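Local coordinates for protein putative amidohydrolase (PDB 3MKV) that probably cleaves dipeptides that end in proline, as a prolidase of the amidohydrolase superfamily with two zinc ions in a TIM-barrel fold, at residues A[6-11]-A[27-32]; A[19-24]-A[384-389]; A[55-60]-A[370-375]; A[379-384]-A[402-407]. One frame throughout, in Å; residues are numbered along the deposited sequence. Where two conformers were deposited one is given.

How the contacts relate
All four contacts lie on the same side of the chain's centre, in the β-structure that the N- and C-terminal parts of the chain build beside the catalytic barrel, with centres 19 to 27 Å from that of the chain. Contacts 3 and 4 are closest, about 9 Å between centres, because strands 56-63 and 380-383 are neighbours in one sheet. Contact 1, in a second sheet, packs against both, about 10 and 11 Å between centres. Contact 2 lies at the surface, its centre about 12 Å from that of contact 3, and shares Asp384 with contact 4. Strand 56-63 leads directly to the zinc ligands His65 and His67; none of the four contacts contains a metal ligand.

Contact 1 of 4, residues A[6-11]-A[27-32]; sequences FLFRNG and ILIEDG
With CG set beside its own backbone N and anti to the carbonyl carbon (chi1 -69°), Phe8, which by its place in the strand shares a face with Ile27 and Ile29, turns the CD2-CE2 edge of its ring to Ile29. Ile29 likewise carries CG1 beside its N, and a folded chi2 of 53° brings CD1 to that edge, 3.9 Å from Phe8 CD2. Ile27 CD1 meets Phe8 at the base of its side chain, 4.1 Å from Phe8 CB. Phe6 and Ile29 meet closest at their CB atoms, and Ile29 CG2 lies obliquely by the Phe6 ring. Strands 6-9 and 27-30 run antiparallel with axes 4.8 Å apart. Phe6 and Ile29 form one hydrogen-bonded pair, Phe6 N giving to Ile29 O at 2.6 Å and Ile29 N to Phe6 O at 2.7 Å. Phe8 and Ile27 form the other, with Phe8 N to Ile27 O at 3.0 Å the more bent of its two bonds. Between them, Leu7 and Leu28 make a non-hydrogen-bonded pair facing the other way, and Leu7 CA lies 3.3 Å from Ile27 O in a CA-H...O contact. Strand 403-406 covers the Phe8 ring through Leu403 and Met405. Four backbone bonds thus fix the register, while the Phe8 face offers an apolar surface suited to sandwich packing.

Contact 2 of 4, residues A[19-24]-A[384-389]; sequences PDLLQG and DGNPLK
An Asx motif at Asn386 shapes the loop that meets segment 19-24 at the protein surface. Asn386 OD1 accepts from Lys389 N at 3.1 Å, the donor standing well above the carbonyl plane, and more weakly from Leu388 N; the backbone O of Asn386 also takes Lys389 N. With CG anti to the backbone N (chi1 175°), the amide end of Asn386 reaches tip to tip toward Leu21, where ND2 comes 3.2 Å from Leu21 CD1. That is an approach of a polar group to a methyl, and ND2 gives a hydrogen bond to a water. The water accepts from Asn386 ND2 and from Leu21 N, both at 3.2 Å, and so bridges the two segments where no direct hydrogen bond crosses. In the fold, this joins the short strand 22-23 of the N-terminal part to the loop following strand 380-383, 360 residues on, and Thr56 of strand 56-63 touches both Leu21 and Pro387. Leu388 supplies the rest of the apolar contact. Its CG lies beside the backbone N (chi1 -67°), and CD1 packs against the backbone of the other segment, 3.6 Å from Pro19 O and 3.7 Å from Asp20 C. The same methyl crosses Leu21 obliquely, 4.0 Å from Leu21 CD2.

Contact 3 of 4, residues A[55-60]-A[370-375]; sequences KTIMPG and GRIVPG
Ile372 and Pro59 carry the close-packed part of this contact, while the far end of segment 370-375 runs out toward solvent. Ile372 is the centre of an inverse gamma turn, and with CG1 beside its backbone N (chi1 -68°) and chi2 extended at 158°, it pushes CD1 into the backbone of strand 56-59. That methyl lies 3.5 Å from Met58 C and 3.6 Å from Pro59 N, against the peptide link that enters the proline. Ile57 CG2 meets it from one flank at 4.0 Å, the two isoleucines crossing at about a right angle, and Pro59 CD touches it at 4.2 Å. The other part of the proline ring rests on Gly370, with Pro59 CG 3.5 Å from Gly370 O. Gly370 has a positive phi of 71°, a conformation that favours glycine. No direct hydrogen bond joins the segments. A water bridges them beyond the proline, donating to Gly60 O at 2.5 Å and accepting from Gly370 N at 3.0 Å, so both backbone groups are served in a buried setting. The looser side lies beyond Ile372, where Pro374 and Gly375 are exposed and take no part. Arg371 points away from strand 56-59, and its NH1 forms salt bridges with Asp17 and Asp15. Around the packed part, Ile27 of strand 25-30 covers both isoleucines, Val37 of strand 33-38 touches Ile372, and Val380 and Val382 lie against Ile57, so the Ile372 side chain is wedged between the sheet of strands 25-30 and 33-38 and that of strands 56-63 and 380-383.

Contact 4 of 4, residues A[379-384]-A[402-407]; sequences DVLVVD and PLVMKD
Asp379 OD1 takes the backbone N-H of Asp407 at 2.9 Å in an almost straight bond (174°), the N-H approaching from above the carboxylate plane. Its chi1 of -63° places CG beside the backbone N, which swings the carboxylate across to the end of the neighbouring strand. There Asp379 OD1 also lies 4.2 Å from Asp407 OD2, a pairing of like charges that Arg128 would offset, since its guanidinium forms salt bridges with Asp379 OD2 and Asp407 OD2. Further along, Val380 and Met405 exchange two backbone bonds, Val380 N to Met405 O and Met405 N to Val380 O, each 2.7 Å. Val382 N gives to Leu403 O at 3.0 Å, from above the carbonyl plane. These bonds make 380-383 and 403-406 an antiparallel pair (173°) in the mixed sheet that also holds strand 56-63, joined by a long loop without regular structure. Val380 and Met405 lie side by side, pointing the same way. The methionine chain is extended through chi2 and bends at chi3, bringing CE to a very close 3.2 Å from Val380 CG2. On this same face Val382 CB meets Leu403 CB at 3.8 Å, and Phe8 of strand 5-9 packs over all four residues. Leu381 and Val404 form the non-hydrogen-bonded pair on the opposite face, where Leu381 CD2 touches Val404 CG1. At the other end the ring of Pro402 closes on Val382, its CD 3.2 Å from Val382 O.

Contact 1 of 4, residues A[6-11]-A[27-32]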
loop_
_atom_site.group_PDB
_atom_site.type_symbol
_atom_site.label_atom_id
_atom_site.label_comp_id
_atom_site.label_asym_id
_atom_site.label_seq_id
_atom_site.Cartn_x
_atom_site.Cartn_y
_atom_site.Cartn_z
ATOM N N PHE A 6 -41.367 44.110 4.234
ATOM C CA PHE A 6 -42.601 43.599 3.649
ATOM C C PHE A 6 -43.717 43.555 4.690
ATOM O O PHE A 6 -43.487 43.236 5.866
ATOM C CB PHE A 6 -42.400 42.204 3.054
ATOM C CG PHE A 6 -41.485 42.176 1.871
ATOM C CD1 PHE A 6 -41.995 42.155 0.585
ATOM C CD2 PHE A 6 -40.107 42.167 2.043
ATOM C CE1 PHE A 6 -41.149 42.125 -0.513
ATOM C CE2 PHE A 6 -39.254 42.141 0.949
ATOM C CZ PHE A 6 -39.775 42.120 -0.331
ATOM N N LEU A 7 -44.924 43.884 4.249
ATOM C CA LEU A 7 -46.080 43.834 5.126
ATOM C C LEU A 7 -47.232 43.070 4.478
ATOM O O LEU A 7 -47.864 43.542 3.527
ATOM C CB LEU A 7 -46.513 45.244 5.541
ATOM C CG LEU A 7 -47.588 45.263 6.627
ATOM C CD1 LEU A 7 -47.558 46.566 7.402
ATOM C CD2 LEU A 7 -48.960 45.039 6.016
ATOM N N PHE A 8 -47.475 41.871 4.995
ATOM C CA PHE A 8 -48.608 41.066 4.580
ATOM C C PHE A 8 -49.863 41.599 5.251
ATOM O O PHE A 8 -49.881 41.803 6.469
ATOM C CB PHE A 8 -48.383 39.612 4.973
ATOM C CG PHE A 8 -47.289 38.938 4.194
ATOM C CD1 PHE A 8 -47.587 38.179 3.075
ATOM C CD2 PHE A 8 -45.967 39.060 4.582
ATOM C CE1 PHE A 8 -46.587 37.553 2.359
ATOM C CE2 PHE A 8 -44.965 38.443 3.868
ATOM C CZ PHE A 8 -45.274 37.690 2.755
ATOM N N ARG A 9 -50.905 41.830 4.467
ATOM C CA ARG A 9 -52.151 42.406 4.954
ATOM C C ARG A 9 -53.388 41.769 4.297
ATOM O O ARG A 9 -53.327 41.326 3.170
ATOM C CB ARG A 9 -52.139 43.914 4.678
ATOM C CG ARG A 9 -53.219 44.708 5.392
ATOM C CD ARG A 9 -53.212 46.175 4.965
ATOM N NE ARG A 9 -53.608 46.350 3.568
ATOM C CZ ARG A 9 -54.851 46.204 3.119
ATOM N NH1 ARG A 9 -55.120 46.387 1.829
ATOM N NH2 ARG A 9 -55.826 45.874 3.959
ATOM N N ASN A 10 -54.514 41.804 4.986
ATOM C CA ASN A 10 -55.781 41.348 4.413
ATOM C C ASN A 10 -55.886 39.850 4.100
ATOM O O ASN A 10 -56.387 39.458 3.036
ATOM C CB ASN A 10 -56.099 42.147 3.154
ATOM C CG ASN A 10 -57.584 42.240 2.893
ATOM O OD1 ASN A 10 -58.365 42.524 3.806
ATOM N ND2 ASN A 10 -57.988 42.000 1.648
ATOM N N GLY A 11 -55.439 39.012 5.032
ATOM C CA GLY A 11 -55.535 37.570 4.846
ATOM C C GLY A 11 -55.798 36.786 6.119
ATOM O O GLY A 11 -55.809 37.338 7.223
ATOM N N ILE A 27 -48.570 41.053 9.184
ATOM C CA ILE A 27 -47.236 40.542 9.469
ATOM C C ILE A 27 -46.166 41.476 8.920
ATOM O O ILE A 27 -46.210 41.879 7.760
ATOM C CB ILE A 27 -47.046 39.122 8.895
ATOM C CG1 ILE A 27 -48.321 38.294 9.081
ATOM C CG2 ILE A 27 -45.864 38.435 9.559
ATOM C CD1 ILE A 27 -48.401 37.089 8.178
ATOM N N LEU A 28 -45.211 41.832 9.769
ATOM C CA LEU A 28 -44.145 42.740 9.374
ATOM C C LEU A 28 -42.834 41.988 9.184
ATOM O O LEU A 28 -42.238 41.506 10.144
ATOM C CB LEU A 28 -43.966 43.842 10.414
ATOM C CG LEU A 28 -42.853 44.857 10.134
ATOM C CD1 LEU A 28 -43.186 45.716 8.919
ATOM C CD2 LEU A 28 -42.614 45.722 11.356
ATOM N N ILE A 29 -42.399 41.885 7.932
ATOM C CA ILE A 29 -41.146 41.231 7.601
ATOM C C ILE A 29 -40.103 42.261 7.220
ATOM O O ILE A 29 -40.366 43.141 6.404
ATOM C CB ILE A 29 -41.316 40.274 6.409
ATOM C CG1 ILE A 29 -42.107 39.042 6.841
ATOM C CG2 ILE A 29 -39.953 39.896 5.821
ATOM C CD1 ILE A 29 -43.403 39.399 7.503
ATOM N N GLU A 30 -38.918 42.150 7.805
ATOM C CA GLU A 30 -37.805 42.978 7.367
ATOM C C GLU A 30 -36.455 42.327 7.649
ATOM O O GLU A 30 -36.201 41.840 8.753
ATOM C CB GLU A 30 -37.884 44.371 7.990
ATOM C CG GLU A 30 -37.616 44.398 9.473
ATOM C CD GLU A 30 -37.928 45.747 10.075
ATOM O OE1 GLU A 30 -39.098 46.182 9.984
ATOM O OE2 GLU A 30 -37.005 46.370 10.640
ATOM N N ASP A 31 -35.602 42.319 6.629
ATOM C CA ASP A 31 -34.263 41.740 6.736
ATOM C C ASP A 31 -34.254 40.262 7.136
ATOM O O ASP A 31 -33.510 39.851 8.032
ATOM C CB ASP A 31 -33.400 42.553 7.699
ATOM C CG ASP A 31 -32.906 43.844 7.085
ATOM O OD1 ASP A 31 -32.286 44.642 7.817
ATOM O OD2 ASP A 31 -33.134 44.064 5.873
ATOM N N GLY A 32 -35.087 39.472 6.469
ATOM C CA GLY A 32 -35.071 38.030 6.646
ATOM C C GLY A 32 -35.930 37.481 7.767
ATOM O O GLY A 32 -36.181 36.282 7.821
#

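Contact 2 of 4, residues A[19-24]-A[384-389]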
loop_
_atom_site.group_PDB
_atom_site.type_symbol
_atom_site.label_atom_id
_atom_site.label_comp_id
_atom_site.label_asym_id
_atom_site.label_seq_id
_atom_site.Cartn_x
_atom_site.Cartn_y
_atom_site.Cartn_z
ATOM N N PRO A 19 -56.693 25.382 15.649
ATOM C CA PRO A 19 -57.494 24.523 14.776
ATOM C C PRO A 19 -58.119 25.239 13.583
ATOM O O PRO A 19 -58.470 24.589 12.597
ATOM C CB PRO A 19 -58.593 24.007 15.711
ATOM C CG PRO A 19 -58.699 25.060 16.776
ATOM C CD PRO A 19 -57.285 25.507 16.992
ATOM N N ASP A 20 -58.265 26.560 13.680
ATOM C CA ASP A 20 -58.877 27.357 12.616
ATOM C C ASP A 20 -58.005 28.552 12.264
ATOM O O ASP A 20 -57.190 28.993 13.077
ATOM C CB ASP A 20 -60.255 27.870 13.050
ATOM C CG ASP A 20 -61.198 26.753 13.438
ATOM O OD1 ASP A 20 -61.367 25.797 12.644
ATOM O OD2 ASP A 20 -61.773 26.836 14.544
ATOM N N LEU A 21 -58.204 29.082 11.058
ATOM C CA LEU A 21 -57.474 30.259 10.595
ATOM C C LEU A 21 -57.770 31.486 11.438
ATOM O O LEU A 21 -58.917 31.769 11.766
ATOM C CB LEU A 21 -57.805 30.558 9.130
ATOM C CG LEU A 21 -57.324 29.533 8.105
ATOM C CD1 LEU A 21 -57.663 29.987 6.696
ATOM C CD2 LEU A 21 -55.825 29.299 8.249
ATOM N N LEU A 22 -56.725 32.222 11.787
ATOM C CA LEU A 22 -56.898 33.489 12.476
ATOM C C LEU A 22 -57.113 34.599 11.452
ATOM O O LEU A 22 -56.379 34.702 10.468
ATOM C CB LEU A 22 -55.675 33.797 13.343
ATOM C CG LEU A 22 -55.237 32.644 14.250
ATOM C CD1 LEU A 22 -53.898 32.939 14.912
ATOM C CD2 LEU A 22 -56.307 32.355 15.290
ATOM N N GLN A 23 -58.130 35.423 11.682
ATOM C CA GLN A 23 -58.438 36.511 10.764
ATOM C C GLN A 23 -58.018 37.847 11.358
ATOM O O GLN A 23 -57.969 37.994 12.576
ATOM C CB GLN A 23 -59.927 36.526 10.447
ATOM C CG GLN A 23 -60.215 36.645 8.963
ATOM C CD GLN A 23 -60.271 35.295 8.271
ATOM O OE1 GLN A 23 -60.609 34.276 8.888
ATOM N NE2 GLN A 23 -59.951 35.281 6.981
ATOM N N GLY A 24 -57.685 38.807 10.498
ATOM C CA GLY A 24 -57.397 40.169 10.949
ATOM C C GLY A 24 -56.000 40.451 11.476
ATOM O O GLY A 24 -55.795 41.413 12.218
ATOM N N ASP A 384 -53.870 29.778 -2.023
ATOM C CA ASP A 384 -55.221 30.009 -2.465
ATOM C C ASP A 384 -56.089 28.855 -1.994
ATOM O O ASP A 384 -56.425 27.963 -2.771
ATOM C CB ASP A 384 -55.271 30.124 -3.984
ATOM C CG ASP A 384 -56.654 30.488 -4.494
ATOM O OD1 ASP A 384 -57.429 31.117 -3.737
ATOM O OD2 ASP A 384 -56.959 30.150 -5.655
ATOM N N GLY A 385 -56.443 28.878 -0.713
ATOM C CA GLY A 385 -57.242 27.820 -0.116
ATOM C C GLY A 385 -57.022 27.784 1.385
ATOM O O GLY A 385 -56.251 28.583 1.927
ATOM N N ASN A 386 -57.697 26.854 2.060
ATOM C CA ASN A 386 -57.578 26.718 3.517
ATOM C C ASN A 386 -57.154 25.314 3.963
ATOM O O ASN A 386 -57.987 24.417 4.112
ATOM C CB ASN A 386 -58.879 27.123 4.205
ATOM C CG ASN A 386 -58.840 26.879 5.695
ATOM O OD1 ASN A 386 -58.042 26.075 6.186
ATOM N ND2 ASN A 386 -59.700 27.573 6.428
ATOM N N PRO A 387 -55.846 25.136 4.198
ATOM C CA PRO A 387 -55.195 23.850 4.456
ATOM C C PRO A 387 -55.756 23.149 5.689
ATOM O O PRO A 387 -55.731 21.915 5.766
ATOM C CB PRO A 387 -53.733 24.239 4.701
ATOM C CG PRO A 387 -53.582 25.587 4.090
ATOM C CD PRO A 387 -54.896 26.258 4.242
ATOM N N LEU A 388 -56.240 23.941 6.646
ATOM C CA LEU A 388 -56.888 23.417 7.850
ATOM C C LEU A 388 -58.236 22.736 7.545
ATOM O O LEU A 388 -58.689 21.883 8.303
ATOM C CB LEU A 388 -57.052 24.533 8.886
ATOM C CG LEU A 388 -55.697 25.013 9.418
ATOM C CD1 LEU A 388 -55.849 26.040 10.542
ATOM C CD2 LEU A 388 -54.863 23.819 9.887
ATOM N N LYS A 389 -58.865 23.111 6.433
ATOM C CA LYS A 389 -60.078 22.450 5.983
ATOM C C LYS A 389 -59.739 21.324 5.028
ATOM O O LYS A 389 -60.270 20.218 5.139
ATOM C CB LYS A 389 -61.025 23.438 5.297
ATOM C CG LYS A 389 -62.169 23.917 6.180
ATOM C CD LYS A 389 -63.421 24.207 5.355
ATOM C CE LYS A 389 -63.786 23.018 4.463
ATOM N NZ LYS A 389 -64.932 23.313 3.553
HETATM O O HOH W 1 -60.491 27.371 9.547
#

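Contact 3 of 4, residues A[55-60]-A[370-375]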
loop_
_atom_site.group_PDB
_atom_site.type_symbol
_atom_site.label_atom_id
_atom_site.label_comp_id
_atom_site.label_asym_id
_atom_site.label_seq_id
_atom_site.Cartn_x
_atom_site.Cartn_y
_atom_site.Cartn_z
ATOM N N LYS A 55 -56.631 35.521 1.046
ATOM C CA LYS A 55 -56.018 34.204 0.912
ATOM C C LYS A 55 -55.286 33.833 2.197
ATOM O O LYS A 55 -55.236 34.624 3.148
ATOM C CB LYS A 55 -55.072 34.165 -0.287
ATOM C CG LYS A 55 -55.733 33.681 -1.557
ATOM C CD LYS A 55 -55.043 34.211 -2.802
ATOM C CE LYS A 55 -55.302 35.694 -2.968
ATOM N NZ LYS A 55 -55.597 36.039 -4.388
ATOM N N THR A 56 -54.717 32.631 2.225
ATOM C CA THR A 56 -54.102 32.120 3.449
ATOM C C THR A 56 -52.597 32.354 3.518
ATOM O O THR A 56 -51.845 32.036 2.592
ATOM C CB THR A 56 -54.403 30.626 3.660
ATOM O OG1 THR A 56 -55.815 30.399 3.537
ATOM C CG2 THR A 56 -53.937 30.187 5.037
ATOM N N ILE A 57 -52.167 32.932 4.627
ATOM C CA ILE A 57 -50.760 33.114 4.884
ATOM C C ILE A 57 -50.339 32.065 5.906
ATOM O O ILE A 57 -50.829 32.051 7.036
ATOM C CB ILE A 57 -50.469 34.535 5.398
ATOM C CG1 ILE A 57 -50.982 35.567 4.390
ATOM C CG2 ILE A 57 -48.973 34.733 5.644
ATOM C CD1 ILE A 57 -50.870 37.000 4.861
ATOM N N MET A 58 -49.446 31.170 5.493
ATOM C CA MET A 58 -48.990 30.084 6.360
ATOM C C MET A 58 -47.462 29.974 6.367
ATOM O O MET A 58 -46.789 30.460 5.452
ATOM C CB MET A 58 -49.615 28.747 5.928
ATOM C CG MET A 58 -49.139 28.249 4.574
ATOM S SD MET A 58 -49.604 26.544 4.237
ATOM C CE MET A 58 -48.687 25.737 5.544
ATOM N N PRO A 59 -46.908 29.300 7.386
ATOM C CA PRO A 59 -45.451 29.163 7.472
ATOM C C PRO A 59 -44.902 28.288 6.346
ATOM O O PRO A 59 -45.628 27.460 5.788
ATOM C CB PRO A 59 -45.229 28.469 8.815
ATOM C CG PRO A 59 -46.563 28.475 9.510
ATOM C CD PRO A 59 -47.610 28.594 8.471
ATOM N N GLY A 60 -43.626 28.480 6.023
ATOM C CA GLY A 60 -42.918 27.612 5.082
ATOM C C GLY A 60 -42.992 26.152 5.486
ATOM O O GLY A 60 -42.905 25.814 6.672
ATOM N N GLY A 370 -41.253 27.055 11.024
ATOM C CA GLY A 370 -42.538 26.380 11.158
ATOM C C GLY A 370 -43.651 27.180 11.817
ATOM O O GLY A 370 -44.767 26.682 11.974
ATOM N N ARG A 371 -43.348 28.416 12.206
ATOM C CA ARG A 371 -44.314 29.293 12.864
ATOM C C ARG A 371 -44.045 30.749 12.489
ATOM O O ARG A 371 -42.912 31.228 12.592
ATOM C CB ARG A 371 -44.211 29.150 14.387
ATOM C CG ARG A 371 -44.965 27.970 14.984
ATOM C CD ARG A 371 -46.284 28.388 15.637
ATOM N NE ARG A 371 -46.115 29.531 16.535
ATOM C CZ ARG A 371 -46.927 29.826 17.550
ATOM N NH1 ARG A 371 -47.971 29.054 17.824
ATOM N NH2 ARG A 371 -46.687 30.894 18.300
ATOM N N ILE A 372 -45.088 31.457 12.069
ATOM C CA ILE A 372 -44.958 32.887 11.792
ATOM C C ILE A 372 -45.037 33.708 13.085
ATOM O O ILE A 372 -46.116 34.145 13.488
ATOM C CB ILE A 372 -46.021 33.368 10.787
ATOM C CG1 ILE A 372 -45.761 32.762 9.409
ATOM C CG2 ILE A 372 -46.027 34.880 10.699
ATOM C CD1 ILE A 372 -46.982 32.742 8.525
ATOM N N VAL A 373 -43.885 33.892 13.730
ATOM C CA VAL A 373 -43.785 34.623 14.989
ATOM C C VAL A 373 -42.612 35.590 14.928
ATOM O O VAL A 373 -41.665 35.368 14.176
ATOM C CB VAL A 373 -43.546 33.679 16.197
ATOM C CG1 VAL A 373 -44.781 32.864 16.510
ATOM C CG2 VAL A 373 -42.339 32.776 15.952
ATOM N N PRO A 374 -42.671 36.673 15.726
ATOM C CA PRO A 374 -41.586 37.656 15.743
ATOM C C PRO A 374 -40.247 37.012 16.088
ATOM O O PRO A 374 -40.145 36.282 17.077
ATOM C CB PRO A 374 -42.004 38.630 16.852
ATOM C CG PRO A 374 -43.473 38.494 16.937
ATOM C CD PRO A 374 -43.766 37.046 16.636
ATOM N N GLY A 375 -39.235 37.291 15.270
ATOM C CA GLY A 375 -37.887 36.791 15.507
ATOM C C GLY A 375 -37.584 35.552 14.687
ATOM O O GLY A 375 -36.428 35.138 14.598
HETATM O O HOH W 2 -41.259 27.219 8.005
#

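Contact 4 of 4, residues A[379-384]-A[402-407]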
loop_
_atom_site.group_PDB
_atom_site.type_symbol
_atom_site.label_atom_id
_atom_site.label_comp_id
_atom_site.label_asym_id
_atom_site.label_seq_id
_atom_site.Cartn_x
_atom_site.Cartn_y
_atom_site.Cartn_z
ATOM N N ASP A 379 -39.815 32.855 6.307
ATOM C CA ASP A 379 -40.177 31.832 5.338
ATOM C C ASP A 379 -41.691 31.789 5.342
ATOM O O ASP A 379 -42.302 31.273 6.281
ATOM C CB ASP A 379 -39.627 30.461 5.757
ATOM C CG ASP A 379 -38.100 30.419 5.817
ATOM O OD1 ASP A 379 -37.437 31.474 5.646
ATOM O OD2 ASP A 379 -37.561 29.312 6.036
ATOM N N VAL A 380 -42.300 32.361 4.309
ATOM C CA VAL A 380 -43.751 32.532 4.289
ATOM C C VAL A 380 -44.362 32.040 2.993
ATOM O O VAL A 380 -43.792 32.214 1.923
ATOM C CB VAL A 380 -44.150 34.020 4.462
ATOM C CG1 VAL A 380 -45.655 34.156 4.528
ATOM C CG2 VAL A 380 -43.511 34.604 5.706
ATOM N N LEU A 381 -45.533 31.429 3.098
ATOM C CA LEU A 381 -46.309 31.054 1.924
ATOM C C LEU A 381 -47.636 31.814 1.886
ATOM O O LEU A 381 -48.179 32.206 2.927
ATOM C CB LEU A 381 -46.611 29.555 1.925
ATOM C CG LEU A 381 -45.471 28.556 2.067
ATOM C CD1 LEU A 381 -45.978 27.147 1.709
ATOM C CD2 LEU A 381 -44.299 28.965 1.180
ATOM N N VAL A 382 -48.156 32.009 0.681
ATOM C CA VAL A 382 -49.534 32.445 0.517
ATOM C C VAL A 382 -50.257 31.401 -0.313
ATOM O O VAL A 382 -49.852 31.103 -1.431
ATOM C CB VAL A 382 -49.637 33.823 -0.171
ATOM C CG1 VAL A 382 -51.021 34.010 -0.779
ATOM C CG2 VAL A 382 -49.336 34.924 0.816
ATOM N N VAL A 383 -51.315 30.829 0.239
ATOM C CA VAL A 383 -52.036 29.781 -0.460
ATOM C C VAL A 383 -53.451 30.200 -0.839
ATOM O O VAL A 383 -54.139 30.899 -0.089
ATOM C CB VAL A 383 -52.083 28.494 0.367
ATOM C CG1 VAL A 383 -52.766 27.372 -0.422
ATOM C CG2 VAL A 383 -50.669 28.092 0.771
ATOM N N ASP A 384 -53.870 29.778 -2.023
ATOM C CA ASP A 384 -55.221 30.009 -2.465
ATOM C C ASP A 384 -56.089 28.855 -1.994
ATOM O O ASP A 384 -56.425 27.963 -2.771
ATOM C CB ASP A 384 -55.271 30.124 -3.984
ATOM C CG ASP A 384 -56.654 30.488 -4.494
ATOM O OD1 ASP A 384 -57.429 31.117 -3.737
ATOM O OD2 ASP A 384 -56.959 30.150 -5.655
ATOM N N PRO A 402 -49.462 30.930 -4.943
ATOM C CA PRO A 402 -49.047 32.147 -5.643
ATOM C C PRO A 402 -47.782 32.810 -5.101
ATOM O O PRO A 402 -47.061 33.448 -5.865
ATOM C CB PRO A 402 -50.242 33.091 -5.448
ATOM C CG PRO A 402 -51.043 32.486 -4.324
ATOM C CD PRO A 402 -50.852 31.020 -4.469
ATOM N N LEU A 403 -47.518 32.691 -3.804
ATOM C CA LEU A 403 -46.346 33.359 -3.224
ATOM C C LEU A 403 -45.499 32.456 -2.325
ATOM O O LEU A 403 -46.030 31.740 -1.474
ATOM C CB LEU A 403 -46.757 34.632 -2.473
ATOM C CG LEU A 403 -45.603 35.506 -1.968
ATOM C CD1 LEU A 403 -45.978 36.985 -2.009
ATOM C CD2 LEU A 403 -45.125 35.091 -0.566
ATOM N N VAL A 404 -44.183 32.496 -2.535
ATOM C CA VAL A 404 -43.238 31.715 -1.743
ATOM C C VAL A 404 -42.061 32.579 -1.290
ATOM O O VAL A 404 -41.290 33.063 -2.107
ATOM C CB VAL A 404 -42.694 30.495 -2.518
ATOM C CG1 VAL A 404 -41.667 29.739 -1.659
ATOM C CG2 VAL A 404 -43.835 29.568 -2.945
ATOM N N MET A 405 -41.934 32.759 0.021
ATOM C CA MET A 405 -40.922 33.630 0.597
ATOM C C MET A 405 -39.972 32.810 1.463
ATOM O O MET A 405 -40.413 32.114 2.372
ATOM C CB MET A 405 -41.591 34.733 1.445
ATOM C CG MET A 405 -40.635 35.747 2.068
ATOM S SD MET A 405 -41.422 37.170 2.883
ATOM C CE MET A 405 -41.377 36.719 4.587
ATOM N N LYS A 406 -38.673 32.897 1.191
ATOM C CA LYS A 406 -37.654 32.249 1.993
ATOM C C LYS A 406 -36.640 33.279 2.427
ATOM O O LYS A 406 -36.129 33.981 1.582
ATOM C CB LYS A 406 -36.978 31.112 1.223
ATOM C CG LYS A 406 -35.610 30.698 1.754
ATOM C CD LYS A 406 -34.858 29.874 0.718
ATOM C CE LYS A 406 -33.368 29.828 0.994
ATOM N NZ LYS A 406 -32.635 29.079 -0.061
ATOM N N ASP A 407 -36.337 33.357 3.717
ATOM C CA ASP A 407 -35.378 34.329 4.236
ATOM C C ASP A 407 -35.753 35.761 3.854
ATOM O O ASP A 407 -34.873 36.574 3.550
ATOM C CB ASP A 407 -33.959 34.031 3.727
ATOM C CG ASP A 407 -33.315 32.849 4.432
ATOM O OD1 ASP A 407 -32.694 32.012 3.740
ATOM O OD2 ASP A 407 -33.431 32.752 5.675
#